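Local coordinates for anopheles Plasmodium-responsive Leucine-rich repeat protein 1B (PDB 4XGO) that probably acts in mosquito immunity to Plasmodium with the related protein LRIM1, and is represented here by its leucine-rich repeat domain, at residues T193-L198 / N212-I217; K51-F56 / V75-R80. One frame throughout, in Å; residues are numbered along the deposited sequence.

Both contacts join successive turns of the leucine-rich repeat solenoid. Interaction 2 (51-56 with 75-80) pairs two neighbouring strands of the parallel array near its N-terminal end and continues into the loops after them. Interaction 1 (193-198 with 212-217) lies further along, on the opposite side of the chain's centre, and joins residues of two loops, next to a short 3-10 segment. The centres of interactions 1 and 2 are about 37 Å apart, and the nearest atoms of interactions 1 and 2 about 23 Å apart. Each holds a small anion, probably from the crystallisation liquor: phosphate in interaction 1, acetate in interaction 2. Of the two, interaction 2 reaches the second subunit, through Tyr53, Arg55 and Phe56.

Interaction 1: T193-L198 / N212-I217; sequences TDTAWL and NQLEKI. Unlike the reference sequence in segment 212-217: Lys216 (reference Ile). With PO4 (phosphate ion), chain E.
Leu214 has CG beside its own backbone N (chi1 -64°) and CD1 anti (chi2 169°), so the other branch, CD2, is the one turned to the loop 193-195. Thr195 takes the crowded position for OG1, between its backbone N and carbonyl carbon (chi1 71°). CG2 then lies beside the backbone N, and the two branches split their roles. CG2 of Thr195 meets CD2 of Leu214 at 3.8 Å, with the side chains crossing at about a right angle. CD2 of Leu214 also packs on the peptide between Thr193 and Asp194, 3.6 Å from Asp194 N. Thr193 adds its CG2, which lies 3.8 Å from the carbonyl O of Gln213.

Between the segments 193-198 and 212-217 themselves, the polar link runs through a water. It donates to Thr193 O and accepts from Glu215 N, at 2.8 Å from each of these two atoms. A phosphate ion, probably from the crystallisation liquor, sits beside the same loops. Thr195 grips it twice: N bonds to its O4 at 2.9 Å, and OG1 donates to its O2 at 2.5 Å. Lys216 O lies 2.7 Å from phosphate O3, so the ion probably carries a proton there. Thr218 OG1 also bonds the ion, and His221 ND1 bonds Thr195 OG1.

Asp194 orders the chain ahead of the 3-10 segment 196-198. Its OD2 accepts from Ala196 N, met from above the carboxylate plane, which makes an Asx turn. Its carbonyl O accepts from Trp197 NE1 at 2.9 Å. Asn212 ties this turn to the one before: OD1 bonds Leu192 N, and ND2 bonds Leu187 O as well as Leu209 O of its own turn. Buried leucine and asparagine side chains joining one turn to the next are characteristic of the leucine-rich repeat solenoid.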
ATOM      1  N   THR A 193      18.745  20.187 -12.799  1.00 18.15           N
ATOM      2  CA  THR A 193      19.346  20.597 -14.065  1.00 19.61           C
ATOM      3  C   THR A 193      20.808  21.033 -13.915  1.00 20.72           C
ATOM      4  O   THR A 193      21.463  21.389 -14.910  1.00 20.81           O
ATOM      5  CB  THR A 193      18.534  21.740 -14.721  1.00 20.18           C
ATOM      6  OG1 THR A 193      18.434  22.830 -13.811  1.00 20.00           O
ATOM      7  CG2 THR A 193      17.138  21.267 -15.089  1.00 20.41           C
ATOM      8  N   ASP A 194      21.337  21.025 -12.697  1.00 21.01           N
ATOM      9  CA  ASP A 194      22.745  21.373 -12.503  1.00 22.80           C
ATOM     10  C   ASP A 194      23.336  20.531 -11.401  1.00 21.98           C
ATOM     11  O   ASP A 194      22.593  19.911 -10.619  1.00 21.66           O
ATOM     12  CB  ASP A 194      22.895  22.865 -12.157  1.00 25.13           C
ATOM     13  CG  ASP A 194      22.810  23.125 -10.654  1.00 27.02           C
ATOM     14  OD1 ASP A 194      21.768  22.798 -10.041  1.00 30.54           O
ATOM     15  OD2 ASP A 194      23.811  23.602 -10.075  1.00 28.92           O
ATOM     16  N   THR A 195      24.665  20.538 -11.326  1.00 21.12           N
ATOM     17  CA  THR A 195      25.404  19.776 -10.329  1.00 21.21           C
ATOM     18  C   THR A 195      26.497  20.582  -9.622  1.00 20.99           C
ATOM     19  O   THR A 195      27.376  19.995  -8.996  1.00 20.83           O
ATOM     20  CB  THR A 195      26.077  18.516 -10.936  1.00 21.06           C
ATOM     21  OG1 THR A 195      27.171  18.895 -11.787  1.00 21.73           O
ATOM     22  CG2 THR A 195      25.076  17.657 -11.698  1.00 20.58           C
ATOM     23  N   ALA A 196      26.455  21.914  -9.691  1.00 21.69           N
ATOM     24  CA  ALA A 196      27.517  22.730  -9.084  1.00 22.26           C
ATOM     25  C   ALA A 196      27.604  22.510  -7.576  1.00 22.39           C
ATOM     26  O   ALA A 196      28.668  22.638  -6.984  1.00 22.47           O
ATOM     27  CB  ALA A 196      27.315  24.209  -9.410  1.00 23.40           C
ATOM     28  N   TRP A 197      26.465  22.160  -6.979  1.00 21.65           N
ATOM     29  CA  TRP A 197      26.354  21.873  -5.555  1.00 21.59           C
ATOM     30  C   TRP A 197      27.214  20.675  -5.112  1.00 21.20           C
ATOM     31  O   TRP A 197      27.538  20.572  -3.932  1.00 20.99           O
ATOM     32  CB  TRP A 197      24.859  21.694  -5.176  1.00 21.20           C
ATOM     33  CG  TRP A 197      24.148  20.712  -6.047  1.00 20.79           C
ATOM     34  CD1 TRP A 197      23.416  20.969  -7.184  1.00 20.48           C
ATOM     35  CD2 TRP A 197      24.147  19.290  -5.887  1.00 20.01           C
ATOM     36  NE1 TRP A 197      22.952  19.784  -7.727  1.00 19.98           N
ATOM     37  CE2 TRP A 197      23.387  18.746  -6.952  1.00 19.87           C
ATOM     38  CE3 TRP A 197      24.705  18.423  -4.946  1.00 20.42           C
ATOM     39  CZ2 TRP A 197      23.182  17.383  -7.095  1.00 19.38           C
ATOM     40  CZ3 TRP A 197      24.496  17.052  -5.101  1.00 19.67           C
ATOM     41  CH2 TRP A 197      23.745  16.558  -6.164  1.00 19.28           C
ATOM     42  N   LEU A 198      27.598  19.784  -6.039  1.00 20.95           N
ATOM     43  CA  LEU A 198      28.483  18.649  -5.713  1.00 21.33           C
ATOM     44  C   LEU A 198      29.805  19.067  -5.101  1.00 22.52           C
ATOM     45  O   LEU A 198      30.404  18.310  -4.327  1.00 22.26           O
ATOM     46  CB  LEU A 198      28.771  17.771  -6.939  1.00 21.59           C
ATOM     47  CG  LEU A 198      27.655  16.856  -7.434  1.00 21.48           C
ATOM     48  CD1 LEU A 198      28.030  16.259  -8.784  1.00 22.22           C
ATOM     49  CD2 LEU A 198      27.387  15.754  -6.421  1.00 21.74           C
ATOM     50  N   ASN A 212      16.696  12.541 -13.569  1.00 12.93           N
ATOM     51  CA  ASN A 212      16.620  13.981 -13.372  1.00 13.19           C
ATOM     52  C   ASN A 212      16.572  14.635 -14.769  1.00 14.59           C
ATOM     53  O   ASN A 212      16.223  13.970 -15.734  1.00 15.92           O
ATOM     54  CB  ASN A 212      17.778  14.474 -12.517  1.00 12.82           C
ATOM     55  CG  ASN A 212      17.477  14.334 -11.024  1.00 12.54           C
ATOM     56  OD1 ASN A 212      16.847  15.201 -10.431  1.00 12.74           O
ATOM     57  ND2 ASN A 212      17.893  13.223 -10.441  1.00 12.36           N
ATOM     58  N   GLN A 213      16.891  15.901 -14.861  1.00 15.77           N
ATOM     59  CA  GLN A 213      16.785  16.602 -16.161  1.00 17.67           C
ATOM     60  C   GLN A 213      18.126  17.194 -16.556  1.00 17.43           C
ATOM     61  O   GLN A 213      18.205  18.294 -17.145  1.00 17.52           O
ATOM     62  CB  GLN A 213      15.715  17.665 -16.056  1.00 20.61           C
ATOM     63  CG  GLN A 213      14.328  17.062 -15.884  1.00 23.64           C
ATOM     64  CD  GLN A 213      13.421  17.891 -15.017  1.00 29.98           C
ATOM     65  OE1 GLN A 213      13.868  18.800 -14.311  1.00 37.10           O
ATOM     66  NE2 GLN A 213      12.123  17.577 -15.045  1.00 34.28           N
ATOM     67  N   LEU A 214      19.183  16.441 -16.289  1.00 16.28           N
ATOM     68  CA  LEU A 214      20.541  16.906 -16.578  1.00 16.65           C
ATOM     69  C   LEU A 214      20.791  16.772 -18.075  1.00 17.07           C
ATOM     70  O   LEU A 214      20.542  15.712 -18.659  1.00 16.11           O
ATOM     71  CB  LEU A 214      21.584  16.102 -15.812  1.00 16.45           C
ATOM     72  CG  LEU A 214      21.518  16.233 -14.275  1.00 16.59           C
ATOM     73  CD1 LEU A 214      22.406  15.192 -13.613  1.00 16.86           C
ATOM     74  CD2 LEU A 214      21.927  17.608 -13.803  1.00 16.94           C
ATOM     75  N   GLU A 215      21.261  17.851 -18.687  1.00 18.58           N
ATOM     76  CA  GLU A 215      21.667  17.796 -20.108  1.00 20.12           C
ATOM     77  C   GLU A 215      23.186  17.776 -20.263  1.00 20.48           C
ATOM     78  O   GLU A 215      23.710  17.272 -21.275  1.00 20.24           O
ATOM     79  CB  GLU A 215      21.056  18.950 -20.906  1.00 22.14           C
ATOM     80  CG  GLU A 215      21.391  18.837 -22.388  1.00 24.36           C
ATOM     81  CD  GLU A 215      20.708  19.858 -23.256  1.00 27.01           C
ATOM     82  OE1 GLU A 215      19.885  20.647 -22.722  1.00 29.91           O
ATOM     83  OE2 GLU A 215      21.019  19.856 -24.478  1.00 25.97           O
ATOM     84  N   LYS A 216      23.890  18.311 -19.266  1.00 20.66           N
ATOM     85  CA  LYS A 216      25.344  18.310 -19.214  1.00 22.10           C
ATOM     86  C   LYS A 216      25.832  17.830 -17.870  1.00 22.41           C
ATOM     87  O   LYS A 216      25.107  17.950 -16.886  1.00 22.95           O
ATOM     88  CB  LYS A 216      25.876  19.736 -19.412  1.00 24.18           C
ATOM     89  CG  LYS A 216      25.461  20.404 -20.706  1.00 24.99           C
ATOM     90  CD  LYS A 216      26.121  21.776 -20.827  1.00 27.25           C
ATOM     91  N   ILE A 217      27.038  17.271 -17.828  1.00 23.07           N
ATOM     92  CA  ILE A 217      27.759  17.024 -16.574  1.00 24.22           C
ATOM     93  C   ILE A 217      29.094  17.731 -16.710  1.00 25.40           C
ATOM     94  O   ILE A 217      29.883  17.405 -17.590  1.00 25.73           O
ATOM     95  CB  ILE A 217      28.023  15.535 -16.290  1.00 24.34           C
ATOM     96  CG1 ILE A 217      26.708  14.792 -16.054  1.00 24.51           C
ATOM     97  CG2 ILE A 217      28.946  15.377 -15.084  1.00 24.24           C
ATOM     98  CD1 ILE A 217      26.844  13.303 -16.041  1.00 24.99           C
TER
HETATM   99  P   PO4 E1003      26.158  20.501 -14.749  1.00 24.11           P
HETATM  100  O1  PO4 E1003      26.763  21.159 -15.987  1.00 23.41           O
HETATM  101  O2  PO4 E1003      27.087  19.430 -14.241  1.00 23.31           O
HETATM  102  O3  PO4 E1003      24.807  19.936 -15.146  1.00 23.05           O
HETATM  103  O4  PO4 E1003      25.968  21.548 -13.663  1.00 23.20           O
HETATM  104  O   HOH W   1      21.694  20.388 -17.522  1.00 21.71           O

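Interaction 2: K51-F56 / V75-R80; sequences KLYMRF and VLMLDR. With ACT (acetate ion), chain F.
The Arg55 guanidinium has Phe56 CE2 over one face, 3.4 Å above its plane and offset toward the rim, and the Asp79 carboxylate at its edge. Arg55 NE bonds Asp79 OD2 at 3.0 Å in a salt bridge. The two planes are 82° apart, and OD2 is met from above the carboxylate plane. The bend at chi3 of Arg55 (81°) turns NE to the acid. The Phe56 ring and the Arg80 guanidinium are nearly parallel, 12° apart, yet the ring touches aliphatic Arg80 atoms, Phe56 CE1 to Arg80 CG at 3.5 Å. Arg80 NE and NH2 both donate to OXT of an acetate, NE at 2.8 Å. The Tyr53 ring has Val75 CG1 at its edge, and Met77 SD lies obliquely 4.8 Å from its centroid, a Met-aromatic contact.

Backbone bonds hold the parallel strands: Leu52 N to Val75 O, Met77 N to Leu52 O, and Met54 N to Met77 O at 2.8 Å. Phe56 N to Asp79 O continues the ladder into the loops. On the face that carries Leu52 and Leu76, both buried, Leu52 CD2 packs on Leu76 CD1, as in the strand array of a leucine-rich repeat solenoid.

Asp79 OD1 accepts from Ser101 and Ser103. Arg55 NH1 bonds Gly32 O of the second subunit, whose Phe56 stacks on this Phe56. Strand 51-53 lies between strands 27-29 and 75-77, and strand 99-101 follows.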
ATOM      1  N   LYS A  51      11.067   4.509  24.578  1.00 16.55           N
ATOM      2  CA  LYS A  51      10.740   4.207  23.168  1.00 15.77           C
ATOM      3  C   LYS A  51       9.248   4.000  23.018  1.00 15.13           C
ATOM      4  O   LYS A  51       8.655   3.128  23.664  1.00 15.30           O
ATOM      5  CB  LYS A  51      11.490   2.974  22.677  1.00 16.45           C
ATOM      6  CG  LYS A  51      12.989   3.072  22.829  1.00 17.35           C
ATOM      7  CD  LYS A  51      13.656   1.927  22.085  1.00 18.81           C
ATOM      8  CE  LYS A  51      15.155   1.966  22.297  1.00 20.25           C
ATOM      9  NZ  LYS A  51      15.809   0.791  21.661  1.00 21.34           N
ATOM     10  N   LEU A  52       8.630   4.812  22.163  1.00 13.80           N
ATOM     11  CA  LEU A  52       7.187   4.802  22.003  1.00 13.64           C
ATOM     12  C   LEU A  52       6.835   4.474  20.569  1.00 13.26           C
ATOM     13  O   LEU A  52       7.178   5.227  19.659  1.00 12.21           O
ATOM     14  CB  LEU A  52       6.604   6.159  22.374  1.00 13.92           C
ATOM     15  CG  LEU A  52       5.101   6.365  22.251  1.00 14.34           C
ATOM     16  CD1 LEU A  52       4.350   5.313  23.043  1.00 14.70           C
ATOM     17  CD2 LEU A  52       4.759   7.794  22.708  1.00 14.63           C
ATOM     18  N   TYR A  53       6.180   3.332  20.382  1.00 12.95           N
ATOM     19  CA  TYR A  53       5.803   2.870  19.052  1.00 12.71           C
ATOM     20  C   TYR A  53       4.304   3.006  18.865  1.00 12.96           C
ATOM     21  O   TYR A  53       3.529   2.381  19.604  1.00 12.90           O
ATOM     22  CB  TYR A  53       6.219   1.416  18.843  1.00 12.68           C
ATOM     23  CG  TYR A  53       7.643   1.054  19.176  1.00 12.85           C
ATOM     24  CD1 TYR A  53       8.678   1.959  19.014  1.00 13.03           C
ATOM     25  CD2 TYR A  53       7.959  -0.244  19.605  1.00 13.44           C
ATOM     26  CE1 TYR A  53       9.987   1.612  19.269  1.00 13.46           C
ATOM     27  CE2 TYR A  53       9.273  -0.616  19.855  1.00 13.66           C
ATOM     28  CZ  TYR A  53      10.278   0.304  19.701  1.00 14.04           C
ATOM     29  OH  TYR A  53      11.589  -0.054  19.941  1.00 15.20           O
ATOM     30  N   MET A  54       3.891   3.858  17.914  1.00 12.88           N
ATOM     31  CA  MET A  54       2.466   4.048  17.583  1.00 13.52           C
ATOM     32  C   MET A  54       2.218   3.958  16.068  1.00 13.40           C
ATOM     33  O   MET A  54       1.339   4.630  15.502  1.00 13.37           O
ATOM     34  CB  MET A  54       1.945   5.378  18.171  1.00 14.62           C
ATOM     35  CG  MET A  54       2.079   5.437  19.673  1.00 15.62           C
ATOM     36  SD  MET A  54       1.342   6.941  20.370  1.00 18.25           S
ATOM     37  CE  MET A  54       2.690   8.067  20.205  1.00 18.30           C
ATOM     38  N   ARG A  55       2.971   3.069  15.434  1.00 13.16           N
ATOM     39  CA  ARG A  55       2.883   2.839  13.990  1.00 13.21           C
ATOM     40  C   ARG A  55       1.586   2.077  13.648  1.00 12.91           C
ATOM     41  O   ARG A  55       1.048   1.355  14.484  1.00 12.23           O
ATOM     42  CB  ARG A  55       4.051   1.954  13.520  1.00 14.04           C
ATOM     43  CG  ARG A  55       5.466   2.350  13.935  1.00 14.95           C
ATOM     44  CD  ARG A  55       6.466   1.254  13.520  1.00 16.48           C
ATOM     45  NE  ARG A  55       6.802   1.411  12.105  1.00 18.13           N
ATOM     46  CZ  ARG A  55       7.123   0.451  11.244  1.00 20.48           C
ATOM     47  NH1 ARG A  55       7.166  -0.826  11.580  1.00 21.39           N
ATOM     48  NH2 ARG A  55       7.387   0.782   9.991  1.00 21.96           N
ATOM     49  N   PHE A  56       1.093   2.275  12.424  1.00 12.62           N
ATOM     50  CA  PHE A  56      -0.043   1.533  11.883  1.00 13.12           C
ATOM     51  C   PHE A  56      -1.308   1.724  12.711  1.00 13.72           C
ATOM     52  O   PHE A  56      -2.012   0.762  13.033  1.00 14.01           O
ATOM     53  CB  PHE A  56       0.278   0.036  11.745  1.00 13.32           C
ATOM     54  CG  PHE A  56       1.516  -0.249  10.944  1.00 13.06           C
ATOM     55  CD1 PHE A  56       1.477  -0.226   9.574  1.00 13.44           C
ATOM     56  CD2 PHE A  56       2.697  -0.605  11.574  1.00 13.12           C
ATOM     57  CE1 PHE A  56       2.608  -0.534   8.830  1.00 13.01           C
ATOM     58  CE2 PHE A  56       3.833  -0.897  10.843  1.00 12.98           C
ATOM     59  CZ  PHE A  56       3.790  -0.852   9.476  1.00 12.65           C
ATOM     60  N   VAL A  75      13.066   7.419  21.255  1.00 13.47           N
ATOM     61  CA  VAL A  75      12.619   6.871  19.960  1.00 13.26           C
ATOM     62  C   VAL A  75      11.119   7.022  19.855  1.00 13.02           C
ATOM     63  O   VAL A  75      10.405   6.620  20.771  1.00 13.68           O
ATOM     64  CB  VAL A  75      12.970   5.370  19.833  1.00 13.14           C
ATOM     65  CG1 VAL A  75      12.479   4.808  18.499  1.00 12.70           C
ATOM     66  CG2 VAL A  75      14.468   5.159  19.956  1.00 13.51           C
ATOM     67  N   LEU A  76      10.648   7.657  18.784  1.00 12.72           N
ATOM     68  CA  LEU A  76       9.227   7.810  18.530  1.00 12.62           C
ATOM     69  C   LEU A  76       8.949   7.362  17.100  1.00 12.62           C
ATOM     70  O   LEU A  76       9.514   7.913  16.181  1.00 11.89           O
ATOM     71  CB  LEU A  76       8.794   9.266  18.712  1.00 12.95           C
ATOM     72  CG  LEU A  76       7.336   9.584  18.404  1.00 13.19           C
ATOM     73  CD1 LEU A  76       6.410   8.912  19.396  1.00 13.29           C
ATOM     74  CD2 LEU A  76       7.100  11.083  18.404  1.00 13.51           C
ATOM     75  N   MET A  77       8.048   6.391  16.956  1.00 13.15           N
ATOM     76  CA  MET A  77       7.688   5.877  15.639  0.50 12.98           C
ATOM     77  C   MET A  77       6.198   6.014  15.434  1.00 13.07           C
ATOM     78  O   MET A  77       5.375   5.434  16.181  1.00 12.82           O
ATOM     79  CB  MET A  77       8.150   4.434  15.493  0.50 13.32           C
ATOM     80  CG  MET A  77       9.627   4.294  15.788  0.50 13.60           C
ATOM     81  SD  MET A  77      10.281   2.724  15.243  0.50 14.16           S
ATOM     82  CE  MET A  77      10.687   3.109  13.543  0.50 14.30           C
ATOM     83  N   LEU A  78       5.850   6.839  14.444  1.00 12.51           N
ATOM     84  CA  LEU A  78       4.467   7.153  14.128  1.00 12.89           C
ATOM     85  C   LEU A  78       4.187   6.934  12.660  1.00 12.60           C
ATOM     86  O   LEU A  78       3.259   7.531  12.109  1.00 12.25           O
ATOM     87  CB  LEU A  78       4.164   8.613  14.509  1.00 13.46           C
ATOM     88  CG  LEU A  78       3.707   8.724  15.953  1.00 14.37           C
ATOM     89  CD1 LEU A  78       3.914  10.146  16.442  1.00 15.29           C
ATOM     90  CD2 LEU A  78       2.243   8.327  16.019  1.00 14.95           C
ATOM     91  N   ASP A  79       4.927   6.003  12.059  1.00 12.44           N
ATOM     92  CA  ASP A  79       4.730   5.676  10.643  1.00 13.29           C
ATOM     93  C   ASP A  79       3.336   5.126  10.431  1.00 13.50           C
ATOM     94  O   ASP A  79       2.787   4.460  11.312  1.00 12.81           O
ATOM     95  CB  ASP A  79       5.748   4.665  10.140  1.00 13.79           C
ATOM     96  CG  ASP A  79       7.121   4.916  10.680  1.00 14.83           C
ATOM     97  OD1 ASP A  79       7.903   5.699  10.091  1.00 15.52           O
ATOM     98  OD2 ASP A  79       7.402   4.324  11.740  1.00 15.03           O
ATOM     99  N   ARG A  80       2.765   5.402   9.262  1.00 13.64           N
ATOM    100  CA  ARG A  80       1.481   4.835   8.861  1.00 15.01           C
ATOM    101  C   ARG A  80       0.356   5.295   9.764  1.00 15.14           C
ATOM    102  O   ARG A  80      -0.281   4.491  10.454  1.00 15.00           O
ATOM    103  CB  ARG A  80       1.531   3.298   8.812  1.00 16.69           C
ATOM    104  CG  ARG A  80       2.470   2.775   7.761  1.00 19.00           C
ATOM    105  CD  ARG A  80       1.783   2.755   6.423  1.00 21.87           C
ATOM    106  NE  ARG A  80       2.694   2.224   5.417  1.00 25.30           N
ATOM    107  CZ  ARG A  80       2.403   2.100   4.134  1.00 28.52           C
ATOM    108  NH1 ARG A  80       1.221   2.489   3.660  1.00 30.70           N
ATOM    109  NH2 ARG A  80       3.324   1.606   3.313  1.00 31.40           N
TER
HETATM  110  C   ACT F1004       5.983   1.398   6.616  1.00 44.14           C
HETATM  111  O   ACT F1004       6.723   0.589   7.210  1.00 46.81           O
HETATM  112  OXT ACT F1004       5.189   1.070   5.702  1.00 45.51           O
HETATM  113  CH3 ACT F1004       6.051   2.819   7.044  1.00 42.97           C